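Local atomic coordinates of guanidinopropionase (Pseudomonas aeruginosa, PDB entry 3NIQ), a protein that catalyses the manganese-dependent hydrolysis of 3-guanidinopropanoate to urea and beta-alanine, with low activity on 4-guanidinobutanoate. Residues 142-147 with 176-181; 182-187 with 205-210; 232-237 with 274-279. One frame throughout, in Å; residues are numbered along the deposited sequence.

All three contacts involve the parallel sheet of the arginase fold. Contact 1 is buried and small: the short strand 178-179 makes a single bridge to the start of strand 142-147. Contact 2, also buried, joins strand 183-188, the neighbour of 142-147, to strand 207-210, at one edge of the sheet within this chain, through four backbone bonds, with an arginine and a glutamine on its faces. Contact 3 begins on the other side of strand 142-147, where strand 235-240 pairs with 277-283; it is partly buried, and two waters bridge its loop end. Thus strand 142-147 links all three: it bonds to Arg182 and Val184 of contact 2 and to Pro234 and Tyr236 of contact 3.

Contact 1 of 3, residues 142-147 with 176-181; sequences LGMVHF and GLLDPL
Leu178 reaches strand 142-147 because its CG stands anti to the backbone N (chi1 172°), which carries CD1 in over the backbone of the strand. Met144 also sets CG anti to its own N and runs straight on to SD, then bends at chi3 (71°) so that CE turns toward CD2 of Leu178. The setting is the parallel sheet of the arginase fold, where strand 142-147 is an inner strand, flanked by 235-240 and 183-188, and strand 178-179 makes a brief parallel pairing with its first residue. Leu142 is gripped at both backbone atoms: its N gives a hydrogen bond to Leu177 O at 2.8 Å, and its O takes one from Asp179 N. The second bond is nearly straight at 173° and runs nearly along the C=O axis, whereas in the first the donor lies above the plane of the Leu177 carbonyl. Leu142 O also meets Leu178 CD1 at 3.4 Å. Beyond the bridge the chain turns a corner at Pro180 and Leu181, and strand 142-147 then bonds from Met144 to Arg182 and Val184, so strand 183-188 takes over the pairing. Met144 and Leu178 cross at about a right angle, with Met144 CB 3.8 Å from Leu178 CD1 and Met144 CE 3.9 Å from Leu178 CD2. Phe169 of helix 168-174 packs on both side chains, and Phe133 of helix 129-136 touches both Leu142 and Met144. The Met144 side chain is about 6 Å from that of His126, a manganese ligand. At the corner, Asp179 forms an Asx turn: its OD1 receives Leu181 N at 3.1 Å from above the carboxylate plane.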
ATOM      1  N   LEU A 142       5.988  41.746  -3.305  1.00 22.94           N
ATOM      2  CA  LEU A 142       6.976  40.742  -2.895  1.00 21.62           C
ATOM      3  C   LEU A 142       7.774  40.323  -4.111  1.00 20.48           C
ATOM      4  O   LEU A 142       7.259  40.374  -5.238  1.00 22.51           O
ATOM      5  CB  LEU A 142       6.254  39.479  -2.338  1.00 21.93           C
ATOM      6  CG  LEU A 142       5.420  39.604  -1.073  1.00 22.71           C
ATOM      7  CD1 LEU A 142       4.546  38.367  -0.850  1.00 24.80           C
ATOM      8  CD2 LEU A 142       6.287  39.853   0.142  1.00 22.98           C
ATOM      9  N   GLY A 143       9.025  39.936  -3.897  1.00 19.16           N
ATOM     10  CA  GLY A 143       9.755  39.115  -4.864  1.00 18.89           C
ATOM     11  C   GLY A 143       9.513  37.638  -4.508  1.00 19.37           C
ATOM     12  O   GLY A 143       8.985  37.331  -3.419  1.00 19.22           O
ATOM     13  N   MET A 144       9.877  36.713  -5.392  1.00 18.52           N
ATOM     14  CA  MET A 144       9.705  35.285  -5.053  1.00 18.29           C
ATOM     15  C   MET A 144      10.692  34.358  -5.753  1.00 18.64           C
ATOM     16  O   MET A 144      11.043  34.582  -6.899  1.00 19.36           O
ATOM     17  CB  MET A 144       8.263  34.847  -5.334  1.00 17.13           C
ATOM     18  CG  MET A 144       7.981  33.350  -5.127  1.00 18.09           C
ATOM     19  SD  MET A 144       6.257  32.920  -5.428  1.00 20.37           S
ATOM     20  CE  MET A 144       6.138  33.102  -7.203  1.00 18.19           C
ATOM     21  N   VAL A 145      11.168  33.353  -5.018  1.00 18.10           N
ATOM     22  CA  VAL A 145      11.811  32.180  -5.590  1.00 17.01           C
ATOM     23  C   VAL A 145      10.772  31.063  -5.472  1.00 17.59           C
ATOM     24  O   VAL A 145      10.367  30.699  -4.379  1.00 17.52           O
ATOM     25  CB  VAL A 145      13.072  31.749  -4.809  1.00 18.35           C
ATOM     26  CG1 VAL A 145      13.718  30.503  -5.482  1.00 16.54           C
ATOM     27  CG2 VAL A 145      14.113  32.894  -4.721  1.00 19.43           C
ATOM     28  N   HIS A 146      10.353  30.532  -6.612  1.00 17.57           N
ATOM     29  CA  HIS A 146       9.234  29.606  -6.699  1.00 17.54           C
ATOM     30  C   HIS A 146       9.723  28.293  -7.344  1.00 17.25           C
ATOM     31  O   HIS A 146      10.150  28.281  -8.493  1.00 18.22           O
ATOM     32  CB  HIS A 146       8.148  30.281  -7.551  1.00 18.03           C
ATOM     33  CG  HIS A 146       6.989  29.404  -7.908  1.00 19.06           C
ATOM     34  ND1 HIS A 146       6.305  29.530  -9.100  1.00 18.69           N
ATOM     35  CD2 HIS A 146       6.388  28.392  -7.233  1.00 18.83           C
ATOM     36  CE1 HIS A 146       5.338  28.627  -9.154  1.00 19.70           C
ATOM     37  NE2 HIS A 146       5.366  27.924  -8.031  1.00 20.70           N
ATOM     38  N   PHE A 147       9.694  27.206  -6.582  1.00 17.06           N
ATOM     39  CA  PHE A 147      10.117  25.874  -7.058  1.00 16.52           C
ATOM     40  C   PHE A 147       8.867  25.101  -7.466  1.00 16.99           C
ATOM     41  O   PHE A 147       7.979  24.889  -6.632  1.00 17.57           O
ATOM     42  CB  PHE A 147      10.794  25.109  -5.912  1.00 16.42           C
ATOM     43  CG  PHE A 147      12.052  25.738  -5.419  1.00 18.19           C
ATOM     44  CD1 PHE A 147      13.272  25.361  -5.939  1.00 21.16           C
ATOM     45  CD2 PHE A 147      12.017  26.699  -4.412  1.00 15.62           C
ATOM     46  CE1 PHE A 147      14.465  25.949  -5.470  1.00 23.79           C
ATOM     47  CE2 PHE A 147      13.181  27.284  -3.943  1.00 18.92           C
ATOM     48  CZ  PHE A 147      14.415  26.912  -4.471  1.00 21.39           C
ATOM     49  N   GLY A 176      -0.981  43.297  -8.080  1.00 22.34           N
ATOM     50  CA  GLY A 176       0.138  44.149  -7.625  1.00 21.64           C
ATOM     51  C   GLY A 176       0.852  43.641  -6.367  1.00 21.74           C
ATOM     52  O   GLY A 176       1.565  44.403  -5.701  1.00 20.76           O
ATOM     53  N   LEU A 177       0.685  42.355  -6.047  1.00 19.99           N
ATOM     54  CA  LEU A 177       1.238  41.796  -4.808  1.00 19.94           C
ATOM     55  C   LEU A 177       2.598  41.170  -5.014  1.00 19.10           C
ATOM     56  O   LEU A 177       3.395  41.060  -4.082  1.00 18.99           O
ATOM     57  CB  LEU A 177       0.295  40.724  -4.246  1.00 19.75           C
ATOM     58  CG  LEU A 177      -1.176  41.129  -4.114  1.00 18.82           C
ATOM     59  CD1 LEU A 177      -2.047  39.874  -3.989  1.00 20.02           C
ATOM     60  CD2 LEU A 177      -1.381  42.079  -2.903  1.00 22.02           C
ATOM     61  N   LEU A 178       2.823  40.706  -6.235  1.00 18.74           N
ATOM     62  CA  LEU A 178       4.038  40.042  -6.609  1.00 19.01           C
ATOM     63  C   LEU A 178       4.690  40.837  -7.735  1.00 19.71           C
ATOM     64  O   LEU A 178       4.059  41.103  -8.758  1.00 18.87           O
ATOM     65  CB  LEU A 178       3.740  38.616  -7.087  1.00 18.08           C
ATOM     66  CG  LEU A 178       4.887  37.789  -7.701  1.00 19.09           C
ATOM     67  CD1 LEU A 178       6.001  37.572  -6.693  1.00 15.81           C
ATOM     68  CD2 LEU A 178       4.380  36.446  -8.278  1.00 15.84           C
ATOM     69  N   ASP A 179       5.955  41.187  -7.534  1.00 19.17           N
ATOM     70  CA  ASP A 179       6.738  41.908  -8.535  1.00 20.12           C
ATOM     71  C   ASP A 179       7.328  40.894  -9.541  1.00 19.79           C
ATOM     72  O   ASP A 179       8.247  40.152  -9.224  1.00 20.90           O
ATOM     73  CB  ASP A 179       7.829  42.742  -7.830  1.00 20.13           C
ATOM     74  CG  ASP A 179       8.770  43.457  -8.810  1.00 22.54           C
ATOM     75  OD1 ASP A 179       8.573  43.355 -10.035  1.00 22.49           O
ATOM     76  OD2 ASP A 179       9.731  44.092  -8.345  1.00 21.89           O
ATOM     77  N   PRO A 180       6.808  40.875 -10.777  1.00 20.28           N
ATOM     78  CA  PRO A 180       7.257  39.853 -11.723  1.00 20.31           C
ATOM     79  C   PRO A 180       8.754  39.919 -12.100  1.00 20.82           C
ATOM     80  O   PRO A 180       9.339  38.880 -12.406  1.00 20.44           O
ATOM     81  CB  PRO A 180       6.344  40.073 -12.947  1.00 20.80           C
ATOM     82  CG  PRO A 180       5.902  41.464 -12.846  1.00 21.23           C
ATOM     83  CD  PRO A 180       5.816  41.790 -11.374  1.00 19.33           C
ATOM     84  N   LEU A 181       9.379  41.098 -12.055  1.00 20.65           N
ATOM     85  CA  LEU A 181      10.836  41.180 -12.341  1.00 21.83           C
ATOM     86  C   LEU A 181      11.685  40.611 -11.231  1.00 21.38           C
ATOM     87  O   LEU A 181      12.856  40.327 -11.441  1.00 22.52           O
ATOM     88  CB  LEU A 181      11.298  42.626 -12.599  1.00 22.09           C
ATOM     89  CG  LEU A 181      11.552  42.986 -14.065  1.00 25.75           C
ATOM     90  CD1 LEU A 181      10.221  43.061 -14.811  1.00 28.78           C
ATOM     91  CD2 LEU A 181      12.292  44.308 -14.161  1.00 26.34           C
TER

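Contact 2 of 3, residues 182-187 with 205-210; sequences RTVQIG and GIRVIH
Gln185 lays its amide end alongside Val208 CG2 of the adjoining strand and Ile206 CG2 just before it, with OE1 3.6 Å from the former and 3.7 Å from the latter. CG lies anti to the carbonyl carbon and the chain is extended beyond it, so Gln185 runs beside Val208, pointing the same way. Buried OE1 has no polar partner in the model. The other branch, NE2, bonds to His146 ND1, and His146 NE2 in turn bonds to the manganese ligand Asp148; His146 is thus a second-shell residue, and the bond from Gln185, one step further out, is consistent with fixing the turn of its imidazole. Beneath these side chains, strands 183-187 and 207-210 run parallel at 7° as part of a beta-alpha-beta unit whose helix is 199-204, with 207-210 at one edge of the sheet within the chain. Four backbone bonds alternate between the two strands: Thr183 O accepts from Arg207 N, Gln185 N gives to Arg207 O, Gln185 O accepts from Ile209 N at 2.6 Å, and Gly187 N gives to Ile209 O at 2.9 Å. On the face of Val184 and Arg207, Val184 CG2 meets Arg207 CG at 3.7 Å and Ile209 CD1 at 3.9 Å. Bent at chi2 (71°), Arg207 brings one guanidinium face over Ile209 CG1, while Glu213 and Glu225 hold the charge by salt bridges.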
ATOM      1  N   ARG A 182      11.123  40.485 -10.030  1.00 20.56           N
ATOM      2  CA  ARG A 182      11.841  39.823  -8.968  1.00 20.81           C
ATOM      3  C   ARG A 182      11.245  38.431  -8.697  1.00 20.73           C
ATOM      4  O   ARG A 182      11.263  37.946  -7.579  1.00 21.13           O
ATOM      5  CB  ARG A 182      11.876  40.696  -7.707  1.00 21.24           C
ATOM      6  CG  ARG A 182      12.650  42.005  -7.942  1.00 23.20           C
ATOM      7  CD  ARG A 182      13.110  42.671  -6.642  1.00 28.77           C
ATOM      8  NE  ARG A 182      12.024  42.819  -5.691  1.00 32.93           N
ATOM      9  CZ  ARG A 182      11.871  42.058  -4.606  1.00 30.20           C
ATOM     10  NH1 ARG A 182      12.726  41.056  -4.309  1.00 32.42           N
ATOM     11  NH2 ARG A 182      10.850  42.292  -3.826  1.00 26.63           N
ATOM     12  N   THR A 183      10.724  37.799  -9.744  1.00 20.13           N
ATOM     13  CA  THR A 183      10.184  36.444  -9.633  1.00 19.25           C
ATOM     14  C   THR A 183      10.988  35.493 -10.497  1.00 19.41           C
ATOM     15  O   THR A 183      11.240  35.744 -11.678  1.00 18.92           O
ATOM     16  CB  THR A 183       8.697  36.421 -10.021  1.00 20.40           C
ATOM     17  OG1 THR A 183       7.986  37.337  -9.168  1.00 20.16           O
ATOM     18  CG2 THR A 183       8.099  35.013  -9.881  1.00 20.43           C
ATOM     19  N   VAL A 184      11.404  34.396  -9.891  1.00 18.33           N
ATOM     20  CA  VAL A 184      12.120  33.367 -10.624  1.00 18.21           C
ATOM     21  C   VAL A 184      11.495  32.004 -10.285  1.00 18.75           C
ATOM     22  O   VAL A 184      11.244  31.696  -9.103  1.00 17.00           O
ATOM     23  CB  VAL A 184      13.650  33.428 -10.389  1.00 17.50           C
ATOM     24  CG1 VAL A 184      13.998  33.328  -8.904  1.00 17.51           C
ATOM     25  CG2 VAL A 184      14.390  32.313 -11.230  1.00 17.46           C
ATOM     26  N   GLN A 185      11.203  31.233 -11.333  1.00 19.29           N
ATOM     27  CA  GLN A 185      10.534  29.932 -11.201  1.00 20.18           C
ATOM     28  C   GLN A 185      11.484  28.849 -11.669  1.00 20.28           C
ATOM     29  O   GLN A 185      12.080  28.976 -12.731  1.00 20.13           O
ATOM     30  CB  GLN A 185       9.233  29.903 -12.005  1.00 20.98           C
ATOM     31  CG  GLN A 185       8.282  31.060 -11.650  1.00 20.26           C
ATOM     32  CD  GLN A 185       7.029  31.026 -12.490  1.00 22.83           C
ATOM     33  OE1 GLN A 185       7.097  31.021 -13.721  1.00 23.01           O
ATOM     34  NE2 GLN A 185       5.880  30.972 -11.835  1.00 18.30           N
ATOM     35  N   ILE A 186      11.651  27.805 -10.848  1.00 18.95           N
ATOM     36  CA  ILE A 186      12.653  26.778 -11.091  1.00 19.47           C
ATOM     37  C   ILE A 186      12.044  25.375 -11.108  1.00 19.49           C
ATOM     38  O   ILE A 186      11.363  24.983 -10.148  1.00 16.85           O
ATOM     39  CB  ILE A 186      13.742  26.798  -9.984  1.00 19.74           C
ATOM     40  CG1 ILE A 186      14.354  28.199  -9.834  1.00 19.66           C
ATOM     41  CG2 ILE A 186      14.805  25.755 -10.307  1.00 18.12           C
ATOM     42  CD1 ILE A 186      15.284  28.367  -8.662  1.00 22.28           C
ATOM     43  N   GLY A 187      12.299  24.624 -12.183  1.00 19.82           N
ATOM     44  CA  GLY A 187      11.888  23.232 -12.258  1.00 19.14           C
ATOM     45  C   GLY A 187      10.772  22.941 -13.253  1.00 20.72           C
ATOM     46  O   GLY A 187      10.368  21.788 -13.392  1.00 21.12           O
ATOM     47  N   GLY A 205       7.976  39.500 -17.639  1.00 26.14           N
ATOM     48  CA  GLY A 205       9.413  39.535 -17.345  1.00 24.60           C
ATOM     49  C   GLY A 205       9.838  38.541 -16.270  1.00 23.65           C
ATOM     50  O   GLY A 205      10.878  38.716 -15.634  1.00 23.88           O
ATOM     51  N   ILE A 206       9.022  37.518 -16.027  1.00 22.80           N
ATOM     52  CA  ILE A 206       9.372  36.512 -15.023  1.00 21.87           C
ATOM     53  C   ILE A 206      10.561  35.703 -15.522  1.00 21.97           C
ATOM     54  O   ILE A 206      10.622  35.309 -16.693  1.00 21.65           O
ATOM     55  CB  ILE A 206       8.185  35.571 -14.725  1.00 22.71           C
ATOM     56  CG1 ILE A 206       7.004  36.350 -14.144  1.00 21.84           C
ATOM     57  CG2 ILE A 206       8.592  34.425 -13.758  1.00 21.10           C
ATOM     58  CD1 ILE A 206       5.680  35.563 -14.192  1.00 23.03           C
ATOM     59  N   ARG A 207      11.528  35.454 -14.652  1.00 20.41           N
ATOM     60  CA  ARG A 207      12.594  34.540 -15.036  1.00 20.40           C
ATOM     61  C   ARG A 207      12.117  33.096 -14.824  1.00 21.71           C
ATOM     62  O   ARG A 207      11.760  32.698 -13.699  1.00 20.77           O
ATOM     63  CB  ARG A 207      13.864  34.796 -14.233  1.00 21.37           C
ATOM     64  CG  ARG A 207      15.022  33.820 -14.561  1.00 21.26           C
ATOM     65  CD  ARG A 207      15.616  34.107 -15.968  1.00 23.16           C
ATOM     66  NE  ARG A 207      16.904  33.425 -16.133  1.00 21.27           N
ATOM     67  CZ  ARG A 207      17.068  32.257 -16.734  1.00 21.72           C
ATOM     68  NH1 ARG A 207      16.023  31.629 -17.270  1.00 22.16           N
ATOM     69  NH2 ARG A 207      18.280  31.714 -16.806  1.00 21.05           N
ATOM     70  N   VAL A 208      12.115  32.317 -15.904  1.00 20.98           N
ATOM     71  CA  VAL A 208      11.634  30.929 -15.845  1.00 22.42           C
ATOM     72  C   VAL A 208      12.769  29.986 -16.138  1.00 22.08           C
ATOM     73  O   VAL A 208      13.299  29.959 -17.251  1.00 20.90           O
ATOM     74  CB  VAL A 208      10.478  30.655 -16.826  1.00 23.14           C
ATOM     75  CG1 VAL A 208      10.076  29.194 -16.752  1.00 23.99           C
ATOM     76  CG2 VAL A 208       9.272  31.530 -16.499  1.00 23.96           C
ATOM     77  N   ILE A 209      13.158  29.214 -15.128  1.00 20.78           N
ATOM     78  CA  ILE A 209      14.209  28.224 -15.326  1.00 22.04           C
ATOM     79  C   ILE A 209      13.559  26.858 -15.411  1.00 22.91           C
ATOM     80  O   ILE A 209      13.342  26.181 -14.395  1.00 22.19           O
ATOM     81  CB  ILE A 209      15.287  28.305 -14.235  1.00 22.02           C
ATOM     82  CG1 ILE A 209      15.899  29.719 -14.244  1.00 23.42           C
ATOM     83  CG2 ILE A 209      16.353  27.229 -14.443  1.00 23.11           C
ATOM     84  CD1 ILE A 209      16.859  30.007 -13.086  1.00 23.06           C
ATOM     85  N   HIS A 210      13.216  26.475 -16.641  1.00 22.96           N
ATOM     86  CA  HIS A 210      12.702  25.133 -16.926  1.00 23.50           C
ATOM     87  C   HIS A 210      13.649  24.049 -16.442  1.00 22.88           C
ATOM     88  O   HIS A 210      14.856  24.274 -16.335  1.00 24.35           O
ATOM     89  CB  HIS A 210      12.459  24.964 -18.432  1.00 23.25           C
ATOM     90  CG  HIS A 210      11.264  25.718 -18.928  1.00 23.90           C
ATOM     91  ND1 HIS A 210      11.324  27.039 -19.299  1.00 26.11           N
ATOM     92  CD2 HIS A 210       9.979  25.336 -19.115  1.00 26.92           C
ATOM     93  CE1 HIS A 210      10.130  27.444 -19.696  1.00 24.99           C
ATOM     94  NE2 HIS A 210       9.294  26.431 -19.588  1.00 25.93           N
TER

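Contact 3 of 3, residues 232-237 with 274-279; sequences AGPTYV and GLDLVG
Thr235 is held through both its backbone polar atoms: its N gives a bent bond (137°) to Asp276 O at 2.8 Å, and its O takes a straighter one from Val278 N at 2.9 Å, the donor lying above the carbonyl plane. A CA-H...O contact from Leu277 CA meets the same Thr235 O. Further along, Val237 N bonds to Gly279 O in the carbonyl plane. At the loop end, Gly233 O receives Thr235 OG1 from above its carbonyl plane at 2.8 Å. Gly233 O also takes a water that accepts from Asp276 N, while another water donates both to Ala232 O and to Asp276 OD2. Asp276 itself is the centre of an inverse gamma turn, its CG anti to the backbone N. These are the starts of neighbouring parallel strands, 235-240 and 277-283, joined by helix 262-270 in a beta-alpha-beta unit of the arginase fold; the short segments cross at -56°. The strand from 235 leads on to the manganese ligand Asp240. Tyr236, CG anti to its N (chi1 -173°), turns one ring face to the peptide of Gly279, whose O stands 3.4 Å above the ring plane near the rim; its hydroxyl bonds to Asp281, and Phe133 meets the ring edge-to-face. Val237 and Leu277 cross obliquely, with Val237 CG2 3.6 Å from Leu277 CD2, and helix 294-317 covers both. Near the loop, Pro234 CB touches Val278 CG1 at 3.9 Å.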
ATOM      1  N   ALA A 232      18.223  42.157  -3.319  1.00 24.34           N
ATOM      2  CA  ALA A 232      18.214  42.441  -1.874  1.00 24.61           C
ATOM      3  C   ALA A 232      16.806  42.750  -1.359  1.00 23.52           C
ATOM      4  O   ALA A 232      16.626  43.000  -0.167  1.00 25.42           O
ATOM      5  CB  ALA A 232      19.204  43.598  -1.538  1.00 25.65           C
ATOM      6  N   GLY A 233      15.811  42.692  -2.246  1.00 22.52           N
ATOM      7  CA  GLY A 233      14.421  43.039  -1.886  1.00 21.49           C
ATOM      8  C   GLY A 233      13.687  41.998  -1.059  1.00 21.56           C
ATOM      9  O   GLY A 233      14.191  40.877  -0.855  1.00 20.69           O
ATOM     10  N   PRO A 234      12.506  42.368  -0.536  1.00 21.85           N
ATOM     11  CA  PRO A 234      11.672  41.441   0.237  1.00 22.04           C
ATOM     12  C   PRO A 234      11.306  40.234  -0.620  1.00 22.03           C
ATOM     13  O   PRO A 234      10.840  40.402  -1.753  1.00 21.67           O
ATOM     14  CB  PRO A 234      10.416  42.265   0.544  1.00 22.74           C
ATOM     15  CG  PRO A 234      10.504  43.511  -0.353  1.00 21.70           C
ATOM     16  CD  PRO A 234      11.938  43.735  -0.572  1.00 22.15           C
ATOM     17  N   THR A 235      11.533  39.030  -0.098  1.00 21.64           N
ATOM     18  CA  THR A 235      11.437  37.833  -0.930  1.00 20.14           C
ATOM     19  C   THR A 235      10.730  36.695  -0.230  1.00 19.75           C
ATOM     20  O   THR A 235      11.005  36.403   0.918  1.00 19.63           O
ATOM     21  CB  THR A 235      12.814  37.356  -1.393  1.00 20.68           C
ATOM     22  OG1 THR A 235      13.473  38.420  -2.078  1.00 17.83           O
ATOM     23  CG2 THR A 235      12.690  36.156  -2.336  1.00 19.02           C
ATOM     24  N   TYR A 236       9.804  36.063  -0.947  1.00 19.38           N
ATOM     25  CA  TYR A 236       9.057  34.945  -0.424  1.00 18.65           C
ATOM     26  C   TYR A 236       9.526  33.687  -1.134  1.00 17.97           C
ATOM     27  O   TYR A 236       9.814  33.707  -2.333  1.00 17.56           O
ATOM     28  CB  TYR A 236       7.573  35.191  -0.683  1.00 18.50           C
ATOM     29  CG  TYR A 236       6.604  34.208  -0.075  1.00 18.25           C
ATOM     30  CD1 TYR A 236       5.959  34.496   1.132  1.00 19.16           C
ATOM     31  CD2 TYR A 236       6.272  33.008  -0.737  1.00 19.05           C
ATOM     32  CE1 TYR A 236       5.032  33.600   1.690  1.00 18.67           C
ATOM     33  CE2 TYR A 236       5.340  32.106  -0.184  1.00 18.67           C
ATOM     34  CZ  TYR A 236       4.726  32.413   1.028  1.00 19.33           C
ATOM     35  OH  TYR A 236       3.795  31.550   1.586  1.00 18.30           O
ATOM     36  N   VAL A 237       9.587  32.576  -0.409  1.00 17.72           N
ATOM     37  CA  VAL A 237       9.927  31.302  -1.060  1.00 16.82           C
ATOM     38  C   VAL A 237       8.734  30.382  -1.041  1.00 16.43           C
ATOM     39  O   VAL A 237       8.189  30.055   0.012  1.00 17.07           O
ATOM     40  CB  VAL A 237      11.132  30.608  -0.397  1.00 17.20           C
ATOM     41  CG1 VAL A 237      11.488  29.329  -1.162  1.00 16.55           C
ATOM     42  CG2 VAL A 237      12.316  31.551  -0.350  1.00 18.45           C
ATOM     43  N   GLY A 274      20.791  34.411   3.699  1.00 25.73           N
ATOM     44  CA  GLY A 274      21.182  35.826   3.600  1.00 27.12           C
ATOM     45  C   GLY A 274      20.178  36.756   2.920  1.00 27.04           C
ATOM     46  O   GLY A 274      20.201  37.964   3.136  1.00 27.43           O
ATOM     47  N   LEU A 275      19.292  36.201   2.104  1.00 25.81           N
ATOM     48  CA  LEU A 275      18.284  37.008   1.449  1.00 25.94           C
ATOM     49  C   LEU A 275      17.317  37.593   2.469  1.00 25.75           C
ATOM     50  O   LEU A 275      17.205  37.098   3.594  1.00 25.87           O
ATOM     51  CB  LEU A 275      17.511  36.160   0.421  1.00 26.32           C
ATOM     52  CG  LEU A 275      18.356  35.687  -0.775  1.00 25.95           C
ATOM     53  CD1 LEU A 275      17.571  34.768  -1.677  1.00 27.84           C
ATOM     54  CD2 LEU A 275      18.900  36.834  -1.582  1.00 28.12           C
ATOM     55  N   ASP A 276      16.617  38.646   2.073  1.00 25.35           N
ATOM     56  CA  ASP A 276      15.570  39.188   2.921  1.00 25.26           C
ATOM     57  C   ASP A 276      14.256  38.398   2.743  1.00 24.49           C
ATOM     58  O   ASP A 276      13.383  38.761   1.943  1.00 23.86           O
ATOM     59  CB  ASP A 276      15.374  40.690   2.680  1.00 25.54           C
ATOM     60  CG  ASP A 276      14.280  41.275   3.565  1.00 25.19           C
ATOM     61  OD1 ASP A 276      14.105  40.767   4.685  1.00 26.13           O
ATOM     62  OD2 ASP A 276      13.584  42.221   3.137  1.00 28.12           O
ATOM     63  N   LEU A 277      14.140  37.315   3.500  1.00 23.78           N
ATOM     64  CA  LEU A 277      13.034  36.363   3.356  1.00 24.17           C
ATOM     65  C   LEU A 277      11.920  36.747   4.299  1.00 23.50           C
ATOM     66  O   LEU A 277      12.130  36.813   5.510  1.00 23.10           O
ATOM     67  CB  LEU A 277      13.507  34.926   3.650  1.00 23.61           C
ATOM     68  CG  LEU A 277      14.485  34.256   2.674  1.00 26.16           C
ATOM     69  CD1 LEU A 277      14.734  32.790   3.025  1.00 28.88           C
ATOM     70  CD2 LEU A 277      13.991  34.348   1.233  1.00 28.77           C
ATOM     71  N   VAL A 278      10.741  37.007   3.745  1.00 22.04           N
ATOM     72  CA  VAL A 278       9.628  37.536   4.534  1.00 20.91           C
ATOM     73  C   VAL A 278       8.507  36.510   4.736  1.00 20.36           C
ATOM     74  O   VAL A 278       7.536  36.768   5.424  1.00 20.42           O
ATOM     75  CB  VAL A 278       9.039  38.815   3.907  1.00 20.65           C
ATOM     76  CG1 VAL A 278      10.157  39.816   3.618  1.00 20.77           C
ATOM     77  CG2 VAL A 278       8.253  38.496   2.640  1.00 19.67           C
ATOM     78  N   GLY A 279       8.677  35.335   4.150  1.00 19.58           N
ATOM     79  CA  GLY A 279       7.762  34.229   4.390  1.00 19.12           C
ATOM     80  C   GLY A 279       8.110  33.096   3.451  1.00 17.68           C
ATOM     81  O   GLY A 279       8.908  33.270   2.533  1.00 16.90           O
TER
HETATM   82  O   HOH W   1      14.798  44.085   1.565  1.00 28.99           O
HETATM   83  O   HOH W   2      16.726  39.583  -0.709  1.00 24.61           O